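Local coordinates for protein endo-beta-1,4-glucanase (cellulase B) (Bacillus halodurans, PDB 4V2X) that hydrolyses beta-glucans such as xyloglucan and mixed-linkage beta-1,3-1,4-glucans as a tri-modular family 5 endoglucanase, with a carbohydrate-binding module contributing to the reaction, at residues S154-E162 and V195-N203; L215-V226 and P237-T245. One frame throughout, in Å; residues are numbered along the deposited sequence.

Overall arrangement
Both contacts belong to the eight-stranded parallel (beta/alpha) barrel of the family 5 catalytic module, with centres about 13 Å apart. They follow one another along the chain. Contact 1 sets helix 153-158 and the turn after it against the loop leaving strand 190-193; contact 2 lays barrel helix 209-227, which follows that loop, against the next strand, 238-241. The loops of the two contacts meet directly: Pro-198 O and Glu-244 N lie 2.8 Å apart, a probable hydrogen bond, and Val-195 O packs on Pro-241 CG. The loops after two adjacent strands are thus tied together around Glu-197, while the calcium ion sits on helix 209-227, where the two subunits meet.

Contact 1. Residues S154-E162 and V195-N203; sequences SWLWIYEME and VNEPKFSQN
Phe-200 holds its CG beside the backbone N (chi1 -61°), while Met-161 turns CG anti to its own N (chi1 -167°) and stays extended, which leaves the two side chains lying side by side and pointing the same way. They pack where, in the (beta/alpha) barrel, helix 153-158 and the turn after it meet the loop leaving strand 190-193. That loop carries the Asn-Glu-Pro sequence of family 5, whose glutamate is the general acid/base in relatives, a role consistent with the place of Glu-197, which is hydrogen-bonded to His-272. Met-161 CB approaches Phe-200 CE1 at 3.8 Å, and its SD stands 5.1 Å from the centroid of the Phe-200 ring, 61° off the normal, an oblique Met-aromatic contact. Tyr-159 O lies at the edge of the same ring, near its plane, where the weakly positive ring hydrogens suit a carbonyl. Leu-218 of helix 209-227 also touches the phenyl group, and an alanine in place of Phe-200 would probably open a gap between Met-161 and Leu-218 and take away the ring edge that faces Tyr-159 O.

The backbones approach closely at Tyr-159, whose CB sits 3.3 Å from Lys-199 O. Nearer the start of the segment, Ile-158 CD1 slides past Val-195 CG2 at 3.7 Å, and the same Val-195 methyl also touches Ser-154 CB. Ser-154 CB lies only 3.0 Å from Asn-196 O, a tight fit, and the short side chain puts its hydroxyl within reach of a water. Water joins the polar groups of the two segments. One molecule donates to Ser-154 O and accepts from Lys-199 N. The second is gripped by three groups: it donates to Glu-197 O at 2.6 Å, accepts from Lys-199 NZ, whose chain bends at chi4, and is hydrogen-bonded to Ser-154 OG at 2.8 Å.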
loop_
_atom_site.group_PDB
_atom_site.type_symbol
_atom_site.label_atom_id
_atom_site.label_comp_id
_atom_site.label_asym_id
_atom_site.label_seq_id
_atom_site.Cartn_x
_atom_site.Cartn_y
_atom_site.Cartn_z
ATOM N N SER A 154 11.437 18.677 -2.875
ATOM C CA SER A 154 11.192 17.523 -1.996
ATOM C C SER A 154 11.169 17.899 -0.506
ATOM O O SER A 154 10.210 17.574 0.193
ATOM C CB SER A 154 12.228 16.430 -2.246
ATOM O OG SER A 154 13.524 16.836 -1.838
ATOM N N TRP A 155 12.208 18.600 -0.041
ATOM C CA TRP A 155 12.322 18.967 1.386
ATOM C C TRP A 155 11.981 20.417 1.677
ATOM O O TRP A 155 11.872 20.798 2.841
ATOM C CB TRP A 155 13.717 18.639 1.951
ATOM C CG TRP A 155 14.838 19.322 1.255
ATOM C CD1 TRP A 155 15.575 18.825 0.224
ATOM C CD2 TRP A 155 15.366 20.624 1.534
ATOM N NE1 TRP A 155 16.527 19.731 -0.157
ATOM C CE2 TRP A 155 16.418 20.849 0.624
ATOM C CE3 TRP A 155 15.046 21.625 2.458
ATOM C CZ2 TRP A 155 17.159 22.027 0.611
ATOM C CZ3 TRP A 155 15.784 22.797 2.442
ATOM C CH2 TRP A 155 16.830 22.986 1.525
ATOM N N LEU A 156 11.806 21.227 0.639
ATOM C CA LEU A 156 11.323 22.582 0.833
ATOM C C LEU A 156 9.817 22.613 1.122
ATOM O O LEU A 156 9.362 23.453 1.890
ATOM C CB LEU A 156 11.653 23.458 -0.371
ATOM C CG LEU A 156 13.143 23.783 -0.530
ATOM C CD1 LEU A 156 13.449 24.293 -1.928
ATOM C CD2 LEU A 156 13.613 24.775 0.525
ATOM N N TRP A 157 9.042 21.717 0.509
ATOM C CA TRP A 157 7.587 21.708 0.738
ATOM C C TRP A 157 6.859 20.373 0.504
ATOM O O TRP A 157 5.843 20.118 1.144
ATOM C CB TRP A 157 6.901 22.819 -0.081
ATOM C CG TRP A 157 7.141 22.714 -1.555
ATOM C CD1 TRP A 157 8.192 23.246 -2.249
ATOM C CD2 TRP A 157 6.330 22.033 -2.517
ATOM N NE1 TRP A 157 8.082 22.947 -3.577
ATOM C CE2 TRP A 157 6.954 22.195 -3.773
ATOM C CE3 TRP A 157 5.134 21.307 -2.446
ATOM C CZ2 TRP A 157 6.430 21.654 -4.945
ATOM C CZ3 TRP A 157 4.614 20.762 -3.612
ATOM C CH2 TRP A 157 5.261 20.940 -4.844
ATOM N N ILE A 158 7.345 19.518 -0.396
ATOM C CA ILE A 158 6.588 18.310 -0.731
ATOM C C ILE A 158 6.417 17.411 0.512
ATOM O O ILE A 158 5.353 16.815 0.725
ATOM C CB ILE A 158 7.228 17.533 -1.907
ATOM C CG1 ILE A 158 7.085 18.330 -3.202
ATOM C CG2 ILE A 158 6.574 16.161 -2.051
ATOM C CD1 ILE A 158 7.885 17.783 -4.369
ATOM N N TYR A 159 7.455 17.367 1.342
ATOM C CA TYR A 159 7.462 16.573 2.578
ATOM C C TYR A 159 6.316 16.907 3.543
ATOM O O TYR A 159 6.026 16.116 4.447
ATOM C CB TYR A 159 8.795 16.762 3.315
ATOM C CG TYR A 159 8.823 18.057 4.081
ATOM C CD1 TYR A 159 9.030 19.262 3.423
ATOM C CD2 TYR A 159 8.595 18.082 5.453
ATOM C CE1 TYR A 159 9.018 20.458 4.102
ATOM C CE2 TYR A 159 8.587 19.278 6.146
ATOM C CZ TYR A 159 8.799 20.461 5.457
ATOM O OH TYR A 159 8.796 21.667 6.108
ATOM N N GLU A 160 5.708 18.086 3.380
ATOM C CA GLU A 160 4.586 18.532 4.213
ATOM C C GLU A 160 3.328 17.716 3.990
ATOM O O GLU A 160 2.386 17.834 4.768
ATOM C CB GLU A 160 4.217 19.995 3.908
ATOM C CG GLU A 160 5.251 21.044 4.281
ATOM C CD GLU A 160 4.819 22.445 3.863
ATOM O OE1 GLU A 160 3.600 22.721 3.787
ATOM O OE2 GLU A 160 5.697 23.279 3.603
ATOM N N MET A 161 3.305 16.917 2.925
ATOM C CA MET A 161 2.086 16.247 2.467
ATOM C C MET A 161 1.361 15.454 3.551
ATOM O O MET A 161 0.128 15.343 3.516
ATOM C CB MET A 161 2.421 15.328 1.290
ATOM C CG MET A 161 1.218 14.815 0.525
ATOM S SD MET A 161 1.813 13.753 -0.799
ATOM C CE MET A 161 0.284 13.056 -1.403
ATOM N N GLU A 162 2.103 14.892 4.501
ATOM C CA GLU A 162 1.482 14.067 5.534
ATOM C C GLU A 162 0.439 14.822 6.350
ATOM O O GLU A 162 -0.585 14.249 6.710
ATOM C CB GLU A 162 2.530 13.461 6.460
ATOM C CG GLU A 162 1.933 12.622 7.568
ATOM C CD GLU A 162 2.922 11.655 8.156
ATOM O OE1 GLU A 162 4.007 12.108 8.589
ATOM O OE2 GLU A 162 2.607 10.447 8.176
ATOM N N VAL A 195 9.919 13.346 -8.590
ATOM C CA VAL A 195 10.423 14.099 -7.441
ATOM C C VAL A 195 11.750 13.499 -6.991
ATOM O O VAL A 195 11.905 12.278 -6.970
ATOM C CB VAL A 195 9.412 14.104 -6.265
ATOM C CG1 VAL A 195 9.003 12.695 -5.866
ATOM C CG2 VAL A 195 9.981 14.842 -5.051
ATOM N N ASN A 196 12.699 14.355 -6.631
ATOM C CA ASN A 196 13.990 13.884 -6.123
ATOM C C ASN A 196 13.923 13.407 -4.670
ATOM O O ASN A 196 13.403 14.111 -3.814
ATOM C CB ASN A 196 15.014 15.008 -6.197
ATOM C CG ASN A 196 16.408 14.537 -5.852
ATOM O OD1 ASN A 196 16.943 13.661 -6.518
ATOM N ND2 ASN A 196 17.005 15.120 -4.824
ATOM N N GLU A 197 14.467 12.224 -4.394
ATOM C CA GLU A 197 14.691 11.758 -3.015
ATOM C C GLU A 197 13.507 12.046 -2.077
ATOM O O GLU A 197 13.657 12.703 -1.041
ATOM C CB GLU A 197 15.988 12.381 -2.469
ATOM C CG GLU A 197 17.205 11.976 -3.291
ATOM C CD GLU A 197 18.547 12.467 -2.770
ATOM O OE1 GLU A 197 18.603 13.374 -1.918
ATOM O OE2 GLU A 197 19.573 11.924 -3.244
ATOM N N PRO A 198 12.310 11.555 -2.437
ATOM C CA PRO A 198 11.125 11.878 -1.646
ATOM C C PRO A 198 11.168 11.340 -0.221
ATOM O O PRO A 198 11.646 10.237 0.014
ATOM C CB PRO A 198 9.985 11.218 -2.431
ATOM C CG PRO A 198 10.645 10.164 -3.245
ATOM C CD PRO A 198 11.975 10.739 -3.613
ATOM N N LYS A 199 10.692 12.146 0.718
ATOM C CA LYS A 199 10.491 11.700 2.093
ATOM C C LYS A 199 9.484 12.635 2.749
ATOM O O LYS A 199 9.148 13.676 2.180
ATOM C CB LYS A 199 11.808 11.661 2.865
ATOM C CG LYS A 199 12.513 12.994 3.026
ATOM C CD LYS A 199 13.870 12.809 3.682
ATOM C CE LYS A 199 14.444 14.125 4.179
ATOM N NZ LYS A 199 14.473 15.195 3.149
ATOM N N PHE A 200 8.985 12.251 3.921
ATOM C CA PHE A 200 7.882 12.986 4.548
ATOM C C PHE A 200 8.147 13.295 6.004
ATOM O O PHE A 200 7.232 13.432 6.814
ATOM C CB PHE A 200 6.572 12.232 4.322
ATOM C CG PHE A 200 6.255 12.085 2.881
ATOM C CD1 PHE A 200 5.622 13.113 2.192
ATOM C CD2 PHE A 200 6.686 10.970 2.175
ATOM C CE1 PHE A 200 5.384 13.013 0.836
ATOM C CE2 PHE A 200 6.456 10.868 0.817
ATOM C CZ PHE A 200 5.796 11.885 0.147
ATOM N N SER A 201 9.430 13.423 6.306
ATOM C CA SER A 201 9.897 14.000 7.540
ATOM C C SER A 201 10.948 15.010 7.132
ATOM O O SER A 201 11.519 14.910 6.039
ATOM C CB SER A 201 10.517 12.925 8.424
ATOM O OG SER A 201 11.266 13.517 9.468
ATOM N N GLN A 202 11.222 15.981 7.999
ATOM C CA GLN A 202 12.334 16.891 7.749
ATOM C C GLN A 202 13.670 16.140 7.846
ATOM O O GLN A 202 14.679 16.608 7.327
ATOM C CB GLN A 202 12.310 18.094 8.707
ATOM C CG GLN A 202 12.842 17.814 10.108
ATOM C CD GLN A 202 13.269 19.077 10.847
ATOM O OE1 GLN A 202 12.733 20.161 10.613
ATOM N NE2 GLN A 202 14.233 18.936 11.752
ATOM N N ASN A 203 13.665 14.982 8.506
ATOM C CA ASN A 203 14.871 14.172 8.696
ATOM C C ASN A 203 14.924 12.936 7.805
ATOM O O ASN A 203 13.889 12.395 7.419
ATOM C CB ASN A 203 14.954 13.722 10.151
ATOM C CG ASN A 203 15.058 14.890 11.112
ATOM O OD1 ASN A 203 15.700 15.896 10.815
ATOM N ND2 ASN A 203 14.418 14.766 12.265
HETATM O O HOH W 1 9.501 14.869 -0.357
HETATM O O HOH W 2 14.421 14.958 0.092
#

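Contact 2. Residues L215-V226 and P237-T245; sequences LDDLNTVFFEIV and PLVLPTMET. With CA (calcium ion), chain B.
The Phe-222 ring meets Leu-238 CB and Leu-240 CD2 obliquely, while Asn-219 O of its own helix lies in plane at its edge and Trp-176 forms an edge-to-face pair with it. With CG anti to the backbone N (chi1 159°), the phenyl group reaches from helix 215-226 to strand 238-241, where its CD2 lies 3.7 Å from Leu-240 CD2. Phe-223 crosses Leu-238 at about a right angle, its CD1 3.9 Å from Leu-238 CD1, again obliquely to the ring. The other methyl of Leu-238, CD2, meets Val-226 CG1 tip to tip at 3.8 Å. A forked leucine suits this place, since each branch has its own helix partner.

Toward the start of the helix one polar side chain enters the apolar row. Asn-219 slides past Leu-240 and Pro-241, its OD1 3.5 Å from Pro-241 CD; this buried oxygen takes its hydrogen bond from Ser-194 OG. Leu-215 closes the row: its CD2 lies 3.4 Å from Met-243 N, and Met-243, bent at chi2 and chi3, curls CE back to within 3.6 Å of Leu-215 CB.

The far side of the helix binds calcium through Asp-216 OD1 and Asp-217 OD1, two waters, and the same two aspartates of the second subunit, so four carboxylates that would probably repel one another are bridged by one ion. Asp-216 OD2 pairs with Lys-261.

Helix and strand run antiparallel, their axes 174° apart and 9.3 Å at closest approach, as expected in the beta-alpha-beta crossover of a (beta/alpha) barrel. Strand 238-241 lies between strands 190-193 and 267-273, bonding to both through its backbone, and helix 209-227 packs beside helix 165-183, with Val-221 against Met-169 and Tyr-172.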
loop_
_atom_site.group_PDB
_atom_site.type_symbol
_atom_site.label_atom_id
_atom_site.label_comp_id
_atom_site.label_asym_id
_atom_site.label_seq_id
_atom_site.Cartn_x
_atom_site.Cartn_y
_atom_site.Cartn_z
ATOM N N LEU A 215 3.854 8.650 -1.148
ATOM C CA LEU A 215 4.732 8.596 -2.321
ATOM C C LEU A 215 4.039 7.908 -3.503
ATOM O O LEU A 215 4.146 8.359 -4.648
ATOM C CB LEU A 215 6.066 7.915 -1.998
ATOM C CG LEU A 215 7.030 7.766 -3.182
ATOM C CD1 LEU A 215 7.314 9.082 -3.891
ATOM C CD2 LEU A 215 8.321 7.132 -2.709
ATOM N N ASP A 216 3.292 6.845 -3.232
ATOM C CA ASP A 216 2.523 6.219 -4.305
ATOM C C ASP A 216 1.591 7.243 -4.961
ATOM O O ASP A 216 1.483 7.296 -6.177
ATOM C CB ASP A 216 1.706 5.033 -3.810
ATOM C CG ASP A 216 0.714 4.548 -4.850
ATOM O OD1 ASP A 216 -0.419 5.096 -4.889
ATOM O OD2 ASP A 216 1.069 3.653 -5.657
ATOM N N ASP A 217 0.914 8.045 -4.145
ATOM C CA ASP A 217 0.005 9.066 -4.670
ATOM C C ASP A 217 0.725 10.115 -5.524
ATOM O O ASP A 217 0.220 10.507 -6.573
ATOM C CB ASP A 217 -0.759 9.744 -3.537
ATOM C CG ASP A 217 -1.788 8.835 -2.889
ATOM O OD1 ASP A 217 -2.015 7.703 -3.376
ATOM O OD2 ASP A 217 -2.392 9.262 -1.889
ATOM N N LEU A 218 1.894 10.574 -5.085
ATOM C CA LEU A 218 2.658 11.558 -5.860
ATOM C C LEU A 218 3.098 10.980 -7.194
ATOM O O LEU A 218 2.988 11.628 -8.225
ATOM C CB LEU A 218 3.898 12.030 -5.096
ATOM C CG LEU A 218 3.682 12.910 -3.875
ATOM C CD1 LEU A 218 5.018 13.120 -3.189
ATOM C CD2 LEU A 218 3.062 14.251 -4.243
ATOM N N ASN A 219 3.611 9.761 -7.164
ATOM C CA ASN A 219 4.026 9.097 -8.389
ATOM C C ASN A 219 2.852 8.878 -9.341
ATOM O O ASN A 219 2.994 8.979 -10.556
ATOM C CB ASN A 219 4.714 7.763 -8.076
ATOM C CG ASN A 219 6.155 7.937 -7.612
ATOM O OD1 ASN A 219 6.812 8.917 -7.952
ATOM N ND2 ASN A 219 6.658 6.969 -6.850
ATOM N N THR A 220 1.694 8.580 -8.767
ATOM C CA THR A 220 0.511 8.222 -9.544
ATOM C C THR A 220 -0.135 9.441 -10.191
ATOM O O THR A 220 -0.508 9.402 -11.365
ATOM C CB THR A 220 -0.498 7.499 -8.639
ATOM O OG1 THR A 220 0.103 6.293 -8.171
ATOM C CG2 THR A 220 -1.798 7.160 -9.384
ATOM N N VAL A 221 -0.270 10.521 -9.432
ATOM C CA VAL A 221 -0.836 11.743 -9.982
ATOM C C VAL A 221 0.073 12.337 -11.068
ATOM O O VAL A 221 -0.396 12.881 -12.058
ATOM C CB VAL A 221 -1.173 12.777 -8.885
ATOM C CG1 VAL A 221 0.075 13.280 -8.177
ATOM C CG2 VAL A 221 -1.980 13.927 -9.483
ATOM N N PHE A 222 1.382 12.223 -10.870
ATOM C CA PHE A 222 2.360 12.638 -11.871
ATOM C C PHE A 222 2.138 11.860 -13.167
ATOM O O PHE A 222 2.031 12.447 -14.244
ATOM C CB PHE A 222 3.765 12.440 -11.273
ATOM C CG PHE A 222 4.877 12.326 -12.272
ATOM C CD1 PHE A 222 5.425 13.453 -12.856
ATOM C CD2 PHE A 222 5.434 11.088 -12.561
ATOM C CE1 PHE A 222 6.484 13.349 -13.745
ATOM C CE2 PHE A 222 6.486 10.976 -13.450
ATOM C CZ PHE A 222 7.016 12.112 -14.041
ATOM N N PHE A 223 2.017 10.543 -13.047
ATOM C CA PHE A 223 1.736 9.682 -14.195
ATOM C C PHE A 223 0.459 10.123 -14.918
ATOM O O PHE A 223 0.467 10.330 -16.137
ATOM C CB PHE A 223 1.630 8.230 -13.731
ATOM C CG PHE A 223 1.179 7.274 -14.794
ATOM C CD1 PHE A 223 2.102 6.639 -15.610
ATOM C CD2 PHE A 223 -0.174 6.987 -14.956
ATOM C CE1 PHE A 223 1.688 5.747 -16.579
ATOM C CE2 PHE A 223 -0.592 6.092 -15.927
ATOM C CZ PHE A 223 0.337 5.474 -16.737
ATOM N N GLU A 224 -0.619 10.281 -14.153
ATOM C CA GLU A 224 -1.929 10.656 -14.713
ATOM C C GLU A 224 -1.865 11.982 -15.473
ATOM O O GLU A 224 -2.367 12.093 -16.592
ATOM C CB GLU A 224 -2.979 10.749 -13.606
ATOM C CG GLU A 224 -3.487 9.408 -13.103
ATOM C CD GLU A 224 -4.492 9.556 -11.972
ATOM O OE1 GLU A 224 -4.091 9.959 -10.856
ATOM O OE2 GLU A 224 -5.688 9.283 -12.198
ATOM N N ILE A 225 -1.247 12.982 -14.853
ATOM C CA ILE A 225 -1.095 14.301 -15.453
ATOM C C ILE A 225 -0.305 14.230 -16.749
ATOM O O ILE A 225 -0.768 14.692 -17.787
ATOM C CB ILE A 225 -0.401 15.290 -14.491
ATOM C CG1 ILE A 225 -1.347 15.653 -13.345
ATOM C CG2 ILE A 225 0.026 16.555 -15.222
ATOM C CD1 ILE A 225 -0.669 16.298 -12.162
ATOM N N VAL A 226 0.892 13.656 -16.696
ATOM C CA VAL A 226 1.734 13.622 -17.882
ATOM C C VAL A 226 1.031 12.846 -18.998
ATOM O O VAL A 226 0.930 13.332 -20.120
ATOM C CB VAL A 226 3.136 13.031 -17.599
ATOM C CG1 VAL A 226 3.950 12.914 -18.885
ATOM C CG2 VAL A 226 3.888 13.905 -16.602
ATOM N N PRO A 237 8.996 8.507 -21.635
ATOM C CA PRO A 237 9.411 7.771 -20.448
ATOM C C PRO A 237 9.329 8.600 -19.167
ATOM O O PRO A 237 9.652 9.791 -19.166
ATOM C CB PRO A 237 10.857 7.392 -20.774
ATOM C CG PRO A 237 10.814 7.196 -22.250
ATOM C CD PRO A 237 9.953 8.326 -22.738
ATOM N N LEU A 238 8.886 7.951 -18.098
ATOM C CA LEU A 238 8.727 8.583 -16.798
ATOM C C LEU A 238 9.563 7.835 -15.784
ATOM O O LEU A 238 9.602 6.598 -15.770
ATOM C CB LEU A 238 7.263 8.571 -16.362
ATOM C CG LEU A 238 6.294 9.194 -17.363
ATOM C CD1 LEU A 238 4.873 9.127 -16.833
ATOM C CD2 LEU A 238 6.687 10.625 -17.689
ATOM N N VAL A 239 10.231 8.604 -14.930
ATOM C CA VAL A 239 11.168 8.067 -13.955
ATOM C C VAL A 239 10.567 8.208 -12.563
ATOM O O VAL A 239 10.212 9.311 -12.143
ATOM C CB VAL A 239 12.531 8.798 -14.032
ATOM C CG1 VAL A 239 13.534 8.170 -13.068
ATOM C CG2 VAL A 239 13.083 8.765 -15.452
ATOM N N LEU A 240 10.442 7.083 -11.858
ATOM C CA LEU A 240 9.796 7.056 -10.546
ATOM C C LEU A 240 10.763 6.537 -9.481
ATOM O O LEU A 240 11.373 5.486 -9.654
ATOM C CB LEU A 240 8.549 6.164 -10.571
ATOM C CG LEU A 240 7.453 6.519 -11.583
ATOM C CD1 LEU A 240 6.300 5.525 -11.495
ATOM C CD2 LEU A 240 6.950 7.942 -11.384
ATOM N N PRO A 241 10.893 7.272 -8.368
ATOM C CA PRO A 241 11.837 6.920 -7.321
ATOM C C PRO A 241 11.272 6.033 -6.225
ATOM O O PRO A 241 10.068 6.037 -5.959
ATOM C CB PRO A 241 12.164 8.278 -6.713
ATOM C CG PRO A 241 10.863 9.009 -6.797
ATOM C CD PRO A 241 10.279 8.592 -8.117
ATOM N N THR A 242 12.161 5.307 -5.558
ATOM C CA THR A 242 11.869 4.779 -4.234
ATOM C C THR A 242 11.921 5.907 -3.201
ATOM O O THR A 242 12.488 6.981 -3.453
ATOM C CB THR A 242 12.911 3.732 -3.808
ATOM O OG1 THR A 242 14.216 4.308 -3.913
ATOM C CG2 THR A 242 12.844 2.516 -4.680
ATOM N N MET A 243 11.357 5.652 -2.025
ATOM C CA MET A 243 11.475 6.583 -0.892
ATOM C C MET A 243 12.955 6.819 -0.601
ATOM O O MET A 243 13.745 5.861 -0.541
ATOM C CB MET A 243 10.789 6.025 0.363
ATOM C CG MET A 243 10.500 7.069 1.442
ATOM S SD MET A 243 9.159 8.200 1.009
ATOM C CE MET A 243 7.768 7.076 1.096
ATOM N N GLU A 244 13.317 8.094 -0.461
ATOM C CA GLU A 244 14.704 8.535 -0.222
ATOM C C GLU A 244 15.677 8.097 -1.318
ATOM O O GLU A 244 16.894 8.189 -1.143
ATOM C CB GLU A 244 15.198 8.052 1.151
ATOM C CG GLU A 244 14.479 8.688 2.326
ATOM C CD GLU A 244 15.068 8.311 3.675
ATOM O OE1 GLU A 244 15.969 7.446 3.743
ATOM O OE2 GLU A 244 14.629 8.897 4.679
ATOM N N THR A 245 15.138 7.671 -2.459
ATOM C CA THR A 245 15.884 6.956 -3.503
ATOM C C THR A 245 16.787 5.862 -2.923
ATOM O O THR A 245 17.856 5.567 -3.466
ATOM C CB THR A 245 16.686 7.902 -4.420
ATOM O OG1 THR A 245 17.571 8.707 -3.628
ATOM C CG2 THR A 245 15.739 8.807 -5.262
HETATM CA CA CA B . -2.515 5.464 -3.910
HETATM O O HOH W 3 -1.317 5.256 -1.830
HETATM O O HOH W 4 -2.512 3.063 -4.125
#